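Local coordinates for protein signal transduction histidine kinase, LytS (PDB 5XSJ) that is probably the N-terminal sensor part of a membrane histidine kinase thought to transfer a phosphoryl group from ATP to a protein histidine, at residues 28-33 with 120-125. Residues are numbered along the deposited sequence; the frame is centred on the assembly and turned at random.
Sequences HVDSSL and YCDAYA
Asp-30 and Asp-122 approach each other from opposite directions between helix 15-42 and helix 104-133, the first and last of the chain's four helices, which run antiparallel here. Asp-30 leads with one oxygen: its OD1 comes to 2.6 Å from OD1 of Asp-122 and 2.9 Å from OD2 of Asp-122, thereby entering the fork of the opposing carboxylate. The two acid groups are turned almost at right angles, their planes 84° apart. On each aspartate CG lies beside the backbone N and anti to the carbonyl carbon (chi1 -79° in Asp-122), and this carries the carboxylate toward the partner helix although neither CB points straight at it.

One residue earlier on each helix, the contact becomes apolar. The backbones are nearest at Val-29 and Cys-121, with 7.4 Å between their CA atoms. Val-29 holds CG1 anti to its own amide nitrogen (chi1 178°), reaching across to 3.9 Å from CB of Cys-121; that methylene, rather than SG, makes the touch. Both residues are buried, and Cys-121 also packs on Thr-83 of helix 73-99. Lys-26, a turn before Asp-30, offers long, weak ion pairs to OD2 of Asp-30 and OD1 of Asp-122.

The contact thus ties first helix to last within an all-helical four-helix bundle, the N-terminal part of the kinase, by a buried apolar touch beside a partly exposed acid pair. Two fully ionised carboxylates would be expected to repel at this separation, so a proton held by one of them is likely, probably with a raised pKa, and Lys-26 could ease some of the remaining negative charge.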
loop_
_atom_site.group_PDB
_atom_site.type_symbol
_atom_site.label_atom_id
_atom_site.label_comp_id
_atom_site.label_asym_id
_atom_site.label_seq_id
_atom_site.Cartn_x
_atom_site.Cartn_y
_atom_site.Cartn_z
ATOM N N HIS B 28 7.452 20.484 9.340
ATOM C CA HIS B 28 7.701 21.231 8.092
ATOM C C HIS B 28 7.411 20.367 6.871
ATOM O O HIS B 28 6.779 20.808 5.909
ATOM C CB HIS B 28 9.148 21.726 8.015
ATOM C CG HIS B 28 9.493 22.777 9.019
ATOM N ND1 HIS B 28 8.698 23.892 9.225
ATOM C CD2 HIS B 28 10.544 22.906 9.858
ATOM C CE1 HIS B 28 9.242 24.641 10.168
ATOM N NE2 HIS B 28 10.355 24.062 10.577
ATOM N N VAL B 29 7.914 19.136 6.899
ATOM C CA VAL B 29 7.700 18.221 5.786
ATOM C C VAL B 29 6.207 17.953 5.622
ATOM O O VAL B 29 5.677 18.074 4.524
ATOM C CB VAL B 29 8.447 16.877 5.979
ATOM C CG1 VAL B 29 8.153 15.975 4.826
ATOM C CG2 VAL B 29 9.966 17.105 6.101
ATOM N N ASP B 30 5.532 17.611 6.717
ATOM C CA ASP B 30 4.089 17.371 6.672
ATOM C C ASP B 30 3.331 18.593 6.166
ATOM O O ASP B 30 2.456 18.478 5.315
ATOM C CB ASP B 30 3.559 16.962 8.050
ATOM C CG ASP B 30 4.140 15.624 8.526
ATOM O OD1 ASP B 30 4.857 14.963 7.736
ATOM O OD2 ASP B 30 3.884 15.230 9.688
ATOM N N SER B 31 3.669 19.772 6.670
ATOM C CA SER B 31 2.944 20.965 6.252
ATOM C C SER B 31 3.252 21.308 4.795
ATOM O O SER B 31 2.383 21.793 4.045
ATOM C CB SER B 31 3.283 22.138 7.165
ATOM O OG SER B 31 2.791 23.344 6.616
ATOM N N SER B 32 4.492 21.058 4.386
ATOM C CA SER B 32 4.873 21.295 2.991
ATOM C C SER B 32 4.034 20.439 2.032
ATOM O O SER B 32 3.530 20.942 1.018
ATOM C CB SER B 32 6.364 21.012 2.785
ATOM O OG SER B 32 6.715 21.148 1.427
ATOM N N LEU B 33 3.881 19.154 2.365
ATOM C CA LEU B 33 3.099 18.205 1.569
ATOM C C LEU B 33 1.643 18.636 1.471
ATOM O O LEU B 33 1.054 18.649 0.391
ATOM C CB LEU B 33 3.183 16.787 2.175
ATOM C CG LEU B 33 2.370 15.710 1.435
ATOM C CD1 LEU B 33 2.881 15.486 -0.001
ATOM C CD2 LEU B 33 2.330 14.401 2.198
ATOM N N TYR B 120 8.274 8.743 3.525
ATOM C CA TYR B 120 9.582 8.210 3.935
ATOM C C TYR B 120 10.272 9.181 4.894
ATOM O O TYR B 120 10.870 8.752 5.883
ATOM C CB TYR B 120 10.508 7.956 2.741
ATOM C CG TYR B 120 9.930 7.089 1.646
ATOM C CD1 TYR B 120 8.964 6.120 1.915
ATOM C CD2 TYR B 120 10.350 7.251 0.329
ATOM C CE1 TYR B 120 8.436 5.343 0.896
ATOM C CE2 TYR B 120 9.845 6.476 -0.682
ATOM C CZ TYR B 120 8.888 5.533 -0.406
ATOM O OH TYR B 120 8.400 4.782 -1.438
ATOM N N CYS B 121 10.198 10.487 4.591
ATOM C CA CYS B 121 10.786 11.514 5.461
ATOM C C CYS B 121 10.219 11.423 6.893
ATOM O O CYS B 121 10.960 11.475 7.868
ATOM C CB CYS B 121 10.560 12.925 4.870
ATOM S SG CYS B 121 11.488 13.252 3.333
ATOM N N ASP B 122 8.908 11.260 7.013
ATOM C CA ASP B 122 8.281 11.057 8.319
ATOM C C ASP B 122 8.858 9.908 9.112
ATOM O O ASP B 122 9.022 10.025 10.326
ATOM C CB ASP B 122 6.782 10.829 8.170
ATOM C CG ASP B 122 6.040 12.108 7.958
ATOM O OD1 ASP B 122 6.675 13.176 8.125
ATOM O OD2 ASP B 122 4.838 12.054 7.621
ATOM N N ALA B 123 9.158 8.798 8.441
ATOM C CA ALA B 123 9.714 7.637 9.135
ATOM C C ALA B 123 11.155 7.881 9.586
ATOM O O ALA B 123 11.536 7.473 10.687
ATOM C CB ALA B 123 9.636 6.379 8.254
ATOM N N TYR B 124 11.964 8.531 8.747
ATOM C CA TYR B 124 13.329 8.871 9.166
ATOM C C TYR B 124 13.286 9.789 10.394
ATOM O O TYR B 124 14.055 9.629 11.337
ATOM C CB TYR B 124 14.115 9.537 8.029
ATOM C CG TYR B 124 14.384 8.607 6.870
ATOM C CD1 TYR B 124 14.925 7.344 7.082
ATOM C CD2 TYR B 124 14.063 8.967 5.573
ATOM C CE1 TYR B 124 15.159 6.479 6.035
ATOM C CE2 TYR B 124 14.296 8.104 4.510
ATOM C CZ TYR B 124 14.844 6.865 4.749
ATOM O OH TYR B 124 15.066 5.994 3.708
ATOM N N ALA B 125 12.358 10.737 10.376
ATOM C CA ALA B 125 12.248 11.729 11.435
ATOM C C ALA B 125 11.846 11.090 12.754
ATOM O O ALA B 125 12.399 11.409 13.792
ATOM C CB ALA B 125 11.247 12.803 11.047
#